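Local structure of Exo-beta-1,3-glucanase (Streptomyces sp. SirexAA-E, 4PEY) at residues Asn276-Asp280 and Gln281-Leu285; Leu258-Gln262 and Phe263-Lys267; Asp462-Asp465 and Gln466-Gln470; Gly18-Gly21 and Pro22-Val26. The protein hydrolyses laminarin and laminarioligosaccharides from their non-reducing ends, producing glucose and laminaribiose as a secreted exo-beta-1,3-glucanase. The protein carries 1 engineered substitution. One frame throughout, in Å; residues are numbered along the deposited sequence.

Along the chain the order is contact 4, contact 2, contact 1, contact 3. Contacts 1 and 2 touch, their centres about 10 Å apart: helix 272-280 links strands 263-266 and 284-287, which pair in parallel, and His284 meets both Phe263 and Leu258. Contact 4, at the start of strand 24-27, has its centre about 12 Å from that of contact 2, and there Lys267 NZ reaches Asp19 O. The N-terminal segment is thus tied to the end of strand 263-266, which opens the second run of parallel strands, as expected for a family 55 enzyme built from paired beta-helices. Contact 3 stands apart, its centre 45 to 48 Å from the others, in a loop beside the substrate site.

Contact 1: Asn276-Asp280 and Gln281-Leu285; sequences NAAVD and QGLHL
Gln281 folds back over the last turn of helix 272-280 and lies along the carbonyl of Ala277. Its CB sits 3.4 Å from Ala277 O, and CG is nearer still, 3.1 Å from the same oxygen. With CG set beside the backbone N (chi1 -67°) and the chain extended beyond it, CD continues past Ala277 O, and the amide ends with Gln281 NE2 4.0 Å from Ala277 CB. Its other end, OE1, accepts from the backbone N of Val14, so the long polar side chain ties the helix end to the N-terminal segment.

The backbone beneath it closes in a Schellman motif. Gln281 N still makes a helical bond to Ala277 O, but Gly282 then takes a positive phi of 104°, where any CB would press on the preceding carbonyl oxygen; glycine suits the place for that reason. Gly282 N donates to Val279 O from above the carbonyl plane, at 3.0 Å. Leu283 N reaches back to Ala278 O over 2.9 Å and completes the pair of bonds. Beyond the turn the chain heads into strand 284-287, and its first apolar side chains return to the helix. Val279 CG2 meets Leu285 CD1 at 3.7 Å, the two side chains crossing at about a right angle, while the small Ala278 CB lies 4.2 Å from Leu283 CD1.

Three carbonyls of the last turn, those of Ala277, Ala278 and Val279, thus receive donors from the reversing backbone, and Arg302 adds a further bond to Val279 O, its positive charge probably suiting the negative end of the helix dipole.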
ATOM      1  N   ASN A 276     -15.606   4.248  18.821  1.00 15.90           N
ATOM      2  CA  ASN A 276     -14.753   5.007  19.727  1.00 15.93           C
ATOM      3  C   ASN A 276     -14.895   4.557  21.175  1.00 17.13           C
ATOM      4  O   ASN A 276     -13.901   4.485  21.907  1.00 17.46           O
ATOM      5  CB  ASN A 276     -15.042   6.502  19.598  1.00 15.81           C
ATOM      6  CG  ASN A 276     -14.516   7.075  18.291  1.00 16.11           C
ATOM      7  OD1 ASN A 276     -13.709   6.441  17.600  1.00 15.54           O
ATOM      8  ND2 ASN A 276     -14.963   8.273  17.945  1.00 18.18           N
ATOM      9  N   ALA A 277     -16.123   4.241  21.581  1.00 17.55           N
ATOM     10  CA  ALA A 277     -16.376   3.713  22.921  1.00 18.82           C
ATOM     11  C   ALA A 277     -15.638   2.393  23.134  1.00 18.46           C
ATOM     12  O   ALA A 277     -15.110   2.139  24.217  1.00 19.16           O
ATOM     13  CB  ALA A 277     -17.869   3.530  23.149  1.00 19.93           C
ATOM     14  N   ALA A 278     -15.600   1.559  22.097  1.00 17.28           N
ATOM     15  CA  ALA A 278     -14.912   0.274  22.181  1.00 16.54           C
ATOM     16  C   ALA A 278     -13.431   0.465  22.502  1.00 16.40           C
ATOM     17  O   ALA A 278     -12.885  -0.205  23.379  1.00 16.82           O
ATOM     18  CB  ALA A 278     -15.078  -0.512  20.882  1.00 16.71           C
ATOM     19  N   VAL A 279     -12.783   1.390  21.797  1.00 17.21           N
ATOM     20  CA  VAL A 279     -11.364   1.643  22.021  1.00 16.55           C
ATOM     21  C   VAL A 279     -11.144   2.229  23.418  1.00 17.74           C
ATOM     22  O   VAL A 279     -10.219   1.823  24.132  1.00 18.03           O
ATOM     23  CB  VAL A 279     -10.784   2.585  20.952  1.00 16.43           C
ATOM     24  CG1 VAL A 279      -9.322   2.884  21.246  1.00 18.14           C
ATOM     25  CG2 VAL A 279     -10.930   1.953  19.572  1.00 16.92           C
ATOM     26  N   ASP A 280     -12.007   3.159  23.821  1.00 20.62           N
ATOM     27  CA  ASP A 280     -11.888   3.743  25.149  0.52 22.72           C
ATOM     28  C   ASP A 280     -12.034   2.680  26.240  1.00 22.50           C
ATOM     29  O   ASP A 280     -11.388   2.777  27.283  1.00 25.28           O
ATOM     30  CB  ASP A 280     -12.922   4.846  25.353  0.52 26.12           C
ATOM     31  CG  ASP A 280     -12.603   5.719  26.550  0.52 29.00           C
ATOM     32  OD1 ASP A 280     -11.421   6.086  26.720  0.52 29.67           O
ATOM     33  OD2 ASP A 280     -13.529   6.029  27.325  0.52 29.99           O
ATOM     34  N   GLN A 281     -12.857   1.666  25.983  1.00 20.68           N
ATOM     35  CA  GLN A 281     -13.088   0.598  26.947  1.00 22.26           C
ATOM     36  C   GLN A 281     -12.016  -0.490  26.893  1.00 20.83           C
ATOM     37  O   GLN A 281     -12.057  -1.439  27.675  1.00 24.73           O
ATOM     38  CB  GLN A 281     -14.480  -0.006  26.731  1.00 24.34           C
ATOM     39  CG  GLN A 281     -15.604   0.976  27.061  1.00 27.44           C
ATOM     40  CD  GLN A 281     -16.976   0.479  26.646  1.00 29.79           C
ATOM     41  OE1 GLN A 281     -17.177  -0.716  26.427  1.00 31.85           O
ATOM     42  NE2 GLN A 281     -17.930   1.400  26.538  1.00 29.25           N
ATOM     43  N   GLY A 282     -11.056  -0.352  25.979  1.00 18.90           N
ATOM     44  CA  GLY A 282      -9.917  -1.254  25.945  1.00 18.77           C
ATOM     45  C   GLY A 282      -9.930  -2.318  24.862  1.00 18.75           C
ATOM     46  O   GLY A 282      -9.031  -3.161  24.811  1.00 19.08           O
ATOM     47  N   LEU A 283     -10.940  -2.290  23.996  1.00 16.62           N
ATOM     48  CA  LEU A 283     -11.014  -3.249  22.890  1.00 15.23           C
ATOM     49  C   LEU A 283     -10.204  -2.801  21.682  1.00 14.46           C
ATOM     50  O   LEU A 283     -10.069  -1.604  21.414  1.00 15.61           O
ATOM     51  CB  LEU A 283     -12.466  -3.474  22.468  1.00 16.03           C
ATOM     52  CG  LEU A 283     -13.368  -4.100  23.534  1.00 17.71           C
ATOM     53  CD1 LEU A 283     -14.803  -4.126  23.044  1.00 18.33           C
ATOM     54  CD2 LEU A 283     -12.899  -5.503  23.913  1.00 19.90           C
ATOM     55  N   HIS A 284      -9.671  -3.778  20.960  1.00 13.57           N
ATOM     56  CA  HIS A 284      -9.103  -3.533  19.645  1.00 14.61           C
ATOM     57  C   HIS A 284     -10.235  -3.501  18.623  1.00 13.83           C
ATOM     58  O   HIS A 284     -11.400  -3.693  18.980  1.00 14.63           O
ATOM     59  CB  HIS A 284      -8.074  -4.610  19.311  1.00 14.79           C
ATOM     60  CG  HIS A 284      -6.976  -4.715  20.325  1.00 13.71           C
ATOM     61  ND1 HIS A 284      -5.819  -3.970  20.244  1.00 14.59           N
ATOM     62  CD2 HIS A 284      -6.873  -5.453  21.455  1.00 15.84           C
ATOM     63  CE1 HIS A 284      -5.041  -4.260  21.272  1.00 15.17           C
ATOM     64  NE2 HIS A 284      -5.659  -5.152  22.026  1.00 16.08           N
ATOM     65  N   LEU A 285      -9.898  -3.238  17.361  1.00 13.68           N
ATOM     66  CA  LEU A 285     -10.904  -3.124  16.304  1.00 14.05           C
ATOM     67  C   LEU A 285     -10.641  -4.117  15.184  1.00 13.17           C
ATOM     68  O   LEU A 285      -9.540  -4.162  14.643  1.00 13.10           O
ATOM     69  CB  LEU A 285     -10.925  -1.703  15.726  1.00 13.15           C
ATOM     70  CG  LEU A 285     -11.304  -0.588  16.710  1.00 13.15           C
ATOM     71  CD1 LEU A 285     -11.156   0.776  16.052  1.00 15.15           C
ATOM     72  CD2 LEU A 285     -12.725  -0.772  17.239  1.00 15.16           C
TER

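Contact 2: Leu258-Gln262 and Phe263-Lys267; sequences LPLDQ and FYVVK
Phe263 lays the edge of its ring against the end of the preceding strand, where Phe263 CE1 is 3.7 Å from Leu258 CB. The two side chains cross at about a right angle. Pro259 O also comes to the ring edge, in its plane, 3.6 Å from Phe263 CD1, an approach that sets the carbonyl oxygen against the slightly positive ring hydrogens. The first torsion of Phe263 (chi1 -78°) places CG beside its backbone N, which lays the ring beside Leu258 and Pro259. His284 meets this ring too, and Val234 and Leu286 touch it, so a large flat hydrocarbon suits the buried position. With an alanine at Phe263 the ring is gone, and Leu258 and His284 would probably be left facing a gap.

The backbone turns beneath these side chains. Gln262 N bonds to Pro259 O and, one residue on, Phe263 N donates to Leu260 O at 2.9 Å, coming from above the carbonyl plane. Packing is looser on the flank, where Leu260 CD1 stands 4.2 Å from Val265 CG2. On the outside of the turn Asp261 is exposed, as befits a charged residue.

The two successive bonds, from Gln262 N to Pro259 O and from Phe263 N to Leu260 O, make a 3-10 turn, here joining strand 255-259, antiparallel to 231-243, to strand 263-266, which opens the second run of parallel strands, consistent with the junction between the two beta-helices of family 55 enzymes.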
ATOM      1  N   LEU A 258      -3.506 -11.987  20.407  1.00 18.30           N
ATOM      2  CA  LEU A 258      -4.666 -11.375  21.051  1.00 18.06           C
ATOM      3  C   LEU A 258      -5.927 -12.173  20.740  1.00 18.65           C
ATOM      4  O   LEU A 258      -6.267 -12.349  19.575  1.00 20.17           O
ATOM      5  CB  LEU A 258      -4.849  -9.935  20.574  1.00 18.53           C
ATOM      6  CG  LEU A 258      -3.708  -8.957  20.841  1.00 20.76           C
ATOM      7  CD1 LEU A 258      -3.952  -7.651  20.102  1.00 20.42           C
ATOM      8  CD2 LEU A 258      -3.569  -8.717  22.344  1.00 23.66           C
ATOM      9  N   PRO A 259      -6.622 -12.664  21.775  1.00 18.75           N
ATOM     10  CA  PRO A 259      -7.890 -13.366  21.525  1.00 19.53           C
ATOM     11  C   PRO A 259      -8.932 -12.479  20.844  1.00 19.17           C
ATOM     12  O   PRO A 259      -8.966 -11.268  21.094  1.00 18.10           O
ATOM     13  CB  PRO A 259      -8.360 -13.758  22.932  1.00 22.47           C
ATOM     14  CG  PRO A 259      -7.114 -13.750  23.770  1.00 24.50           C
ATOM     15  CD  PRO A 259      -6.267 -12.646  23.204  1.00 21.56           C
ATOM     16  N   LEU A 260      -9.772 -13.082  20.005  1.00 17.12           N
ATOM     17  CA  LEU A 260     -10.819 -12.353  19.302  1.00 18.60           C
ATOM     18  C   LEU A 260     -11.766 -11.627  20.260  1.00 20.10           C
ATOM     19  O   LEU A 260     -12.334 -10.591  19.901  1.00 18.91           O
ATOM     20  CB  LEU A 260     -11.614 -13.303  18.401  1.00 21.19           C
ATOM     21  CG  LEU A 260     -12.680 -12.670  17.502  1.00 24.62           C
ATOM     22  CD1 LEU A 260     -12.032 -11.750  16.481  1.00 25.40           C
ATOM     23  CD2 LEU A 260     -13.512 -13.741  16.809  1.00 25.58           C
ATOM     24  N   ASP A 261     -11.936 -12.143  21.475  1.00 19.88           N
ATOM     25  CA  ASP A 261     -12.864 -11.492  22.397  1.00 20.92           C
ATOM     26  C   ASP A 261     -12.287 -10.183  22.951  1.00 20.41           C
ATOM     27  O   ASP A 261     -12.968  -9.460  23.678  1.00 20.08           O
ATOM     28  CB  ASP A 261     -13.309 -12.451  23.528  1.00 24.59           C
ATOM     29  CG  ASP A 261     -12.203 -12.807  24.530  1.00 29.23           C
ATOM     30  OD1 ASP A 261     -11.125 -12.190  24.560  1.00 29.37           O
ATOM     31  OD2 ASP A 261     -12.452 -13.727  25.347  1.00 35.36           O
ATOM     32  N   GLN A 262     -11.048  -9.863  22.580  1.00 17.36           N
ATOM     33  CA  GLN A 262     -10.481  -8.567  22.946  0.55 18.22           C
ATOM     34  C   GLN A 262     -10.615  -7.569  21.796  1.00 17.31           C
ATOM     35  O   GLN A 262     -10.084  -6.458  21.858  1.00 16.52           O
ATOM     36  CB  GLN A 262      -9.019  -8.722  23.372  0.55 20.92           C
ATOM     37  CG  GLN A 262      -8.866  -9.460  24.702  0.55 24.07           C
ATOM     38  CD  GLN A 262      -7.421  -9.701  25.094  0.55 27.35           C
ATOM     39  OE1 GLN A 262      -6.504  -9.077  24.561  0.55 29.58           O
ATOM     40  NE2 GLN A 262      -7.212 -10.618  26.031  0.55 28.98           N
ATOM     41  N   PHE A 263     -11.347  -7.972  20.757  1.00 17.38           N
ATOM     42  CA  PHE A 263     -11.641  -7.115  19.607  1.00 16.30           C
ATOM     43  C   PHE A 263     -13.120  -6.770  19.541  1.00 16.90           C
ATOM     44  O   PHE A 263     -13.965  -7.646  19.721  1.00 18.52           O
ATOM     45  CB  PHE A 263     -11.246  -7.799  18.290  1.00 16.64           C
ATOM     46  CG  PHE A 263      -9.781  -7.762  17.998  1.00 13.94           C
ATOM     47  CD1 PHE A 263      -8.900  -8.591  18.677  1.00 15.99           C
ATOM     48  CD2 PHE A 263      -9.283  -6.911  17.019  1.00 14.82           C
ATOM     49  CE1 PHE A 263      -7.543  -8.559  18.400  1.00 16.07           C
ATOM     50  CE2 PHE A 263      -7.930  -6.865  16.737  1.00 14.56           C
ATOM     51  CZ  PHE A 263      -7.056  -7.690  17.427  1.00 16.25           C
ATOM     52  N   TYR A 264     -13.433  -5.503  19.273  1.00 14.78           N
ATOM     53  CA  TYR A 264     -14.773  -5.149  18.826  1.00 15.24           C
ATOM     54  C   TYR A 264     -14.870  -5.517  17.352  1.00 15.01           C
ATOM     55  O   TYR A 264     -14.098  -5.015  16.533  1.00 15.30           O
ATOM     56  CB  TYR A 264     -15.067  -3.659  19.035  1.00 16.09           C
ATOM     57  CG  TYR A 264     -16.405  -3.213  18.483  1.00 18.58           C
ATOM     58  CD1 TYR A 264     -17.568  -3.909  18.775  1.00 23.06           C
ATOM     59  CD2 TYR A 264     -16.507  -2.085  17.679  1.00 18.91           C
ATOM     60  CE1 TYR A 264     -18.797  -3.493  18.271  1.00 23.39           C
ATOM     61  CE2 TYR A 264     -17.725  -1.670  17.170  1.00 20.66           C
ATOM     62  CZ  TYR A 264     -18.867  -2.374  17.469  1.00 22.29           C
ATOM     63  OH  TYR A 264     -20.083  -1.956  16.968  1.00 24.73           O
ATOM     64  N   VAL A 265     -15.785  -6.423  17.028  1.00 15.31           N
ATOM     65  CA  VAL A 265     -15.965  -6.880  15.659  1.00 16.02           C
ATOM     66  C   VAL A 265     -16.939  -5.939  14.976  1.00 15.10           C
ATOM     67  O   VAL A 265     -18.147  -5.998  15.210  1.00 18.92           O
ATOM     68  CB  VAL A 265     -16.466  -8.338  15.618  1.00 17.54           C
ATOM     69  CG1 VAL A 265     -16.704  -8.801  14.187  1.00 18.20           C
ATOM     70  CG2 VAL A 265     -15.458  -9.252  16.313  1.00 18.88           C
ATOM     71  N   VAL A 266     -16.391  -5.036  14.163  1.00 15.20           N
ATOM     72  CA  VAL A 266     -17.178  -3.988  13.523  1.00 16.33           C
ATOM     73  C   VAL A 266     -17.916  -4.554  12.317  1.00 16.08           C
ATOM     74  O   VAL A 266     -17.318  -5.199  11.455  1.00 16.61           O
ATOM     75  CB  VAL A 266     -16.296  -2.802  13.071  1.00 18.99           C
ATOM     76  CG1 VAL A 266     -17.170  -1.636  12.610  1.00 21.32           C
ATOM     77  CG2 VAL A 266     -15.356  -2.368  14.189  1.00 19.32           C
ATOM     78  N   LYS A 267     -19.220  -4.314  12.275  1.00 16.75           N
ATOM     79  CA  LYS A 267     -20.062  -4.769  11.181  1.00 19.64           C
ATOM     80  C   LYS A 267     -20.929  -3.610  10.693  1.00 22.09           C
ATOM     81  O   LYS A 267     -21.117  -2.636  11.420  1.00 21.06           O
ATOM     82  CB  LYS A 267     -20.905  -5.971  11.632  1.00 22.73           C
ATOM     83  CG  LYS A 267     -20.094  -7.263  11.659  1.00 25.62           C
ATOM     84  CD  LYS A 267     -20.872  -8.462  12.167  1.00 30.94           C
ATOM     85  CE  LYS A 267     -20.914  -8.489  13.671  1.00 32.89           C
ATOM     86  NZ  LYS A 267     -21.374  -9.823  14.153  1.00 34.99           N
TER

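Contact 3: Asp462-Asp465 and Gln466-Gln470; sequences DAPD and QAAIQ
Asp465 and Ala468 clasp the start of a short 3-10 segment in the loop after strand 450-458, the strand that ends at engineered Ala458, the inferred place of the proton donor. The N-H of Ala468 is shared between two oxygens of Asp465. Asp465 OD2 lies 3.0 Å from Ala468 N and is met nearly along its C-O axis. The main-chain Asp465 O, 3.2 Å from Ala468 N, is instead approached from above the carbonyl plane. The carboxylate reaches the turn because its CG lies between the backbone N and the carbonyl carbon (chi1 53°), a short side chain folded over its own backbone.

Methyl groups fill in around this clasp. Ala468 CB rests 3.4 Å from Asp465 OD2 and touches the proline ring as well, at 3.6 Å from Pro464 CD; the single methyl of Ala468 fits between Asp465 and that ring. Farther in, Ala463 CB meets Ile469 CG2 at 3.9 Å, and Ile469 goes on to pack against Trp412 and Ile506. A leucine in place of Asp465 has no side-chain acceptor, and Ala468 N would probably be left with the main-chain oxygen as its one partner in the turn.

Just before the turn, Asp462 makes a salt bridge to the substrate-binding Arg403. A carboxylate bonded to the N-H of Ala468 at the start of the 3-10 segment would probably be stabilised there, which may help Asp465 stay ionised.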
ATOM      1  N   ASP A 462      -4.935  15.647 -15.384  1.00 15.20           N
ATOM      2  CA  ASP A 462      -6.015  16.507 -15.853  1.00 14.46           C
ATOM      3  C   ASP A 462      -5.806  17.996 -15.573  1.00 14.78           C
ATOM      4  O   ASP A 462      -6.749  18.789 -15.652  1.00 15.55           O
ATOM      5  CB  ASP A 462      -7.362  16.026 -15.273  1.00 15.78           C
ATOM      6  CG  ASP A 462      -7.345  15.822 -13.758  1.00 16.77           C
ATOM      7  OD1 ASP A 462      -6.283  15.944 -13.113  1.00 15.60           O
ATOM      8  OD2 ASP A 462      -8.424  15.506 -13.214  1.00 18.51           O
ATOM      9  N   ALA A 463      -4.567  18.380 -15.292  1.00 14.58           N
ATOM     10  CA  ALA A 463      -4.224  19.795 -15.215  1.00 14.66           C
ATOM     11  C   ALA A 463      -4.598  20.452 -16.541  1.00 16.03           C
ATOM     12  O   ALA A 463      -4.167  19.997 -17.597  1.00 15.85           O
ATOM     13  CB  ALA A 463      -2.744  19.976 -14.919  1.00 15.67           C
ATOM     14  N   PRO A 464      -5.418  21.513 -16.496  1.00 16.52           N
ATOM     15  CA  PRO A 464      -5.926  22.058 -17.762  1.00 17.70           C
ATOM     16  C   PRO A 464      -4.894  22.871 -18.543  1.00 17.98           C
ATOM     17  O   PRO A 464      -4.977  22.952 -19.776  1.00 17.15           O
ATOM     18  CB  PRO A 464      -7.098  22.945 -17.318  1.00 19.59           C
ATOM     19  CG  PRO A 464      -6.825  23.281 -15.899  1.00 20.34           C
ATOM     20  CD  PRO A 464      -6.106  22.082 -15.322  1.00 17.91           C
ATOM     21  N   ASP A 465      -3.946  23.472 -17.833  1.00 17.12           N
ATOM     22  CA  ASP A 465      -2.933  24.298 -18.469  1.00 16.65           C
ATOM     23  C   ASP A 465      -1.779  24.526 -17.502  1.00 15.76           C
ATOM     24  O   ASP A 465      -1.834  24.104 -16.340  1.00 16.60           O
ATOM     25  CB  ASP A 465      -3.523  25.635 -18.958  1.00 18.86           C
ATOM     26  CG  ASP A 465      -4.272  26.399 -17.869  1.00 22.74           C
ATOM     27  OD1 ASP A 465      -5.295  27.041 -18.203  1.00 30.47           O
ATOM     28  OD2 ASP A 465      -3.851  26.384 -16.695  1.00 22.20           O
ATOM     29  N   GLN A 466      -0.725  25.171 -17.995  1.00 15.73           N
ATOM     30  CA  GLN A 466       0.464  25.419 -17.195  1.00 15.55           C
ATOM     31  C   GLN A 466       0.159  26.256 -15.949  1.00 16.51           C
ATOM     32  O   GLN A 466       0.658  25.966 -14.859  1.00 16.92           O
ATOM     33  CB  GLN A 466       1.527  26.111 -18.045  1.00 15.64           C
ATOM     34  CG  GLN A 466       2.908  26.078 -17.422  1.00 14.29           C
ATOM     35  CD  GLN A 466       3.459  24.664 -17.363  1.00 14.56           C
ATOM     36  OE1 GLN A 466       3.550  23.989 -18.392  1.00 15.59           O
ATOM     37  NE2 GLN A 466       3.805  24.195 -16.153  1.00 14.05           N
ATOM     38  N   ALA A 467      -0.672  27.282 -16.113  1.00 16.65           N
ATOM     39  CA  ALA A 467      -1.018  28.177 -15.011  1.00 17.17           C
ATOM     40  C   ALA A 467      -1.646  27.440 -13.832  1.00 18.22           C
ATOM     41  O   ALA A 467      -1.479  27.845 -12.677  1.00 19.22           O
ATOM     42  CB  ALA A 467      -1.959  29.261 -15.497  1.00 19.61           C
ATOM     43  N   ALA A 468      -2.367  26.363 -14.128  1.00 17.40           N
ATOM     44  CA  ALA A 468      -3.109  25.624 -13.108  1.00 17.28           C
ATOM     45  C   ALA A 468      -2.192  24.944 -12.102  1.00 18.30           C
ATOM     46  O   ALA A 468      -2.621  24.612 -10.999  1.00 19.21           O
ATOM     47  CB  ALA A 468      -4.020  24.596 -13.764  1.00 19.17           C
ATOM     48  N   ILE A 469      -0.935  24.721 -12.480  1.00 17.20           N
ATOM     49  CA  ILE A 469       0.002  24.080 -11.563  1.00 17.98           C
ATOM     50  C   ILE A 469       1.216  24.967 -11.280  1.00 16.95           C
ATOM     51  O   ILE A 469       2.250  24.489 -10.827  1.00 16.95           O
ATOM     52  CB  ILE A 469       0.470  22.695 -12.092  1.00 17.48           C
ATOM     53  CG1 ILE A 469       1.145  22.805 -13.468  1.00 17.16           C
ATOM     54  CG2 ILE A 469      -0.705  21.714 -12.107  1.00 17.29           C
ATOM     55  CD1 ILE A 469       1.733  21.488 -13.971  1.00 17.52           C
ATOM     56  N   GLN A 470       1.089  26.266 -11.533  1.00 17.10           N
ATOM     57  CA  GLN A 470       2.190  27.177 -11.228  1.00 17.99           C
ATOM     58  C   GLN A 470       2.407  27.229  -9.715  1.00 18.92           C
ATOM     59  O   GLN A 470       1.459  27.347  -8.940  1.00 21.03           O
ATOM     60  CB  GLN A 470       1.926  28.575 -11.787  1.00 19.45           C
ATOM     61  CG  GLN A 470       3.138  29.507 -11.707  1.00 20.35           C
ATOM     62  CD  GLN A 470       4.254  29.137 -12.689  1.00 23.12           C
ATOM     63  OE1 GLN A 470       4.005  28.571 -13.760  1.00 24.52           O
ATOM     64  NE2 GLN A 470       5.488  29.469 -12.328  1.00 22.96           N
TER

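Contact 4: Gly18-Gly21 and Pro22-Val26; sequences GDLG and PNVLV
Val24 turns CG1 anti to its own backbone N (chi1 -179°), and this sends CG2 back across the turn to Leu20. There Val24 CG2 lies 4.0 Å from Leu20 CB and 3.6 Å from Leu20 O, so a branched side chain touches both the side chain and the main chain of its partner. Leu20 in turn holds CG beside its backbone N, and its tip reaches Val265 of strand 263-266.

Between them the chain reverses in a type I beta turn from Gly21 to Val24, which leads into strand 24-27, the edge at which parallel pairing with strand 55-59 begins. Gly21 has a positive phi of 90°, at which a CB would run into both the preceding carbonyl oxygen and the Pro22 ring; glycine alone fits easily. Pro22 comes next, its ring fixing a phi suited to the turn. The closing bond, from Val24 N to Gly21 O, is weak, at 3.4 Å.

Two waters bridge polar atoms of the turn and its approach. One donates to Leu20 O and accepts from Asn23 N, 2.9 Å away; the other donates to Gly21 O and, over 2.9 Å, to Val24 O, bridging the first and last residues of the turn. Upstream, Asp19 forms an Asx turn: Gly21 N bonds to Asp19 OD2 at 2.8 Å, meeting it from above the carboxylate plane. Asn23 points its amide nitrogen to Pro289 O, and Lys267 NZ bonds to Asp19 O.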
ATOM      1  N   GLY A  18     -17.356 -12.469  18.764  1.00 24.58           N
ATOM      2  CA  GLY A  18     -18.596 -12.728  18.060  1.00 25.28           C
ATOM      3  C   GLY A  18     -18.387 -13.143  16.618  1.00 27.11           C
ATOM      4  O   GLY A  18     -17.258 -13.323  16.162  1.00 27.57           O
ATOM      5  N   ASP A  19     -19.499 -13.294  15.910  1.00 26.85           N
ATOM      6  CA  ASP A  19     -19.516 -13.742  14.523  1.00 27.92           C
ATOM      7  C   ASP A  19     -18.840 -12.735  13.592  1.00 25.65           C
ATOM      8  O   ASP A  19     -18.968 -11.524  13.781  1.00 27.37           O
ATOM      9  CB  ASP A  19     -20.962 -13.977  14.088  1.00 31.71           C
ATOM     10  CG  ASP A  19     -21.066 -14.645  12.737  1.00 38.06           C
ATOM     11  OD1 ASP A  19     -20.804 -15.863  12.656  1.00 42.81           O
ATOM     12  OD2 ASP A  19     -21.424 -13.958  11.761  1.00 39.00           O
ATOM     13  N   LEU A  20     -18.132 -13.235  12.583  1.00 23.14           N
ATOM     14  CA  LEU A  20     -17.438 -12.371  11.627  1.00 20.88           C
ATOM     15  C   LEU A  20     -18.336 -11.891  10.481  1.00 19.97           C
ATOM     16  O   LEU A  20     -17.927 -11.067   9.671  1.00 19.24           O
ATOM     17  CB  LEU A  20     -16.216 -13.092  11.057  1.00 20.71           C
ATOM     18  CG  LEU A  20     -15.150 -13.438  12.097  1.00 22.87           C
ATOM     19  CD1 LEU A  20     -13.958 -14.129  11.445  1.00 24.35           C
ATOM     20  CD2 LEU A  20     -14.720 -12.179  12.841  1.00 24.48           C
ATOM     21  N   GLY A  21     -19.558 -12.408  10.408  1.00 20.69           N
ATOM     22  CA  GLY A  21     -20.524 -11.886   9.454  1.00 21.08           C
ATOM     23  C   GLY A  21     -20.508 -12.574   8.099  1.00 21.41           C
ATOM     24  O   GLY A  21     -19.638 -13.397   7.819  1.00 21.08           O
ATOM     25  N   PRO A  22     -21.470 -12.221   7.237  1.00 21.63           N
ATOM     26  CA  PRO A  22     -21.689 -12.945   5.980  1.00 21.98           C
ATOM     27  C   PRO A  22     -20.653 -12.665   4.893  1.00 18.88           C
ATOM     28  O   PRO A  22     -20.650 -13.378   3.889  1.00 21.09           O
ATOM     29  CB  PRO A  22     -23.070 -12.457   5.540  1.00 23.71           C
ATOM     30  CG  PRO A  22     -23.189 -11.092   6.139  1.00 23.47           C
ATOM     31  CD  PRO A  22     -22.490 -11.178   7.463  1.00 22.97           C
ATOM     32  N   ASN A  23     -19.801 -11.658   5.080  1.00 16.88           N
ATOM     33  CA  ASN A  23     -18.816 -11.301   4.061  1.00 16.81           C
ATOM     34  C   ASN A  23     -17.444 -11.915   4.324  1.00 16.05           C
ATOM     35  O   ASN A  23     -16.494 -11.677   3.582  1.00 15.80           O
ATOM     36  CB  ASN A  23     -18.682  -9.781   3.951  1.00 17.92           C
ATOM     37  CG  ASN A  23     -19.954  -9.120   3.473  1.00 22.23           C
ATOM     38  OD1 ASN A  23     -20.812  -9.763   2.866  1.00 24.76           O
ATOM     39  ND2 ASN A  23     -20.078  -7.820   3.730  1.00 23.04           N
ATOM     40  N   VAL A  24     -17.338 -12.691   5.394  1.00 16.77           N
ATOM     41  CA  VAL A  24     -16.134 -13.466   5.638  1.00 15.43           C
ATOM     42  C   VAL A  24     -16.475 -14.924   5.371  1.00 16.33           C
ATOM     43  O   VAL A  24     -17.242 -15.543   6.112  1.00 19.50           O
ATOM     44  CB  VAL A  24     -15.593 -13.307   7.078  1.00 15.88           C
ATOM     45  CG1 VAL A  24     -14.325 -14.128   7.252  1.00 17.08           C
ATOM     46  CG2 VAL A  24     -15.306 -11.848   7.400  1.00 16.63           C
ATOM     47  N   LEU A  25     -15.934 -15.456   4.282  1.00 14.35           N
ATOM     48  CA  LEU A  25     -16.188 -16.831   3.891  1.00 15.13           C
ATOM     49  C   LEU A  25     -15.058 -17.685   4.433  1.00 14.94           C
ATOM     50  O   LEU A  25     -13.904 -17.515   4.038  1.00 15.85           O
ATOM     51  CB  LEU A  25     -16.294 -16.963   2.366  1.00 18.39           C
ATOM     52  CG  LEU A  25     -17.490 -16.337   1.636  1.00 22.07           C
ATOM     53  CD1 LEU A  25     -17.512 -14.821   1.735  1.00 26.22           C
ATOM     54  CD2 LEU A  25     -17.490 -16.758   0.180  1.00 23.87           C
ATOM     55  N   VAL A  26     -15.386 -18.577   5.362  1.00 16.86           N
ATOM     56  CA  VAL A  26     -14.385 -19.418   5.996  1.00 16.44           C
ATOM     57  C   VAL A  26     -14.484 -20.843   5.463  1.00 16.78           C
ATOM     58  O   VAL A  26     -15.551 -21.459   5.494  1.00 19.59           O
ATOM     59  CB  VAL A  26     -14.531 -19.413   7.534  1.00 17.87           C
ATOM     60  CG1 VAL A  26     -13.441 -20.253   8.169  1.00 19.51           C
ATOM     61  CG2 VAL A  26     -14.465 -17.985   8.070  1.00 18.81           C
TER
HETATM   62  O   HOH W   1     -18.753 -10.052   7.214  1.00 19.05           O
HETATM   63  O   HOH W   2     -17.920 -15.691   8.903  1.00 29.56           O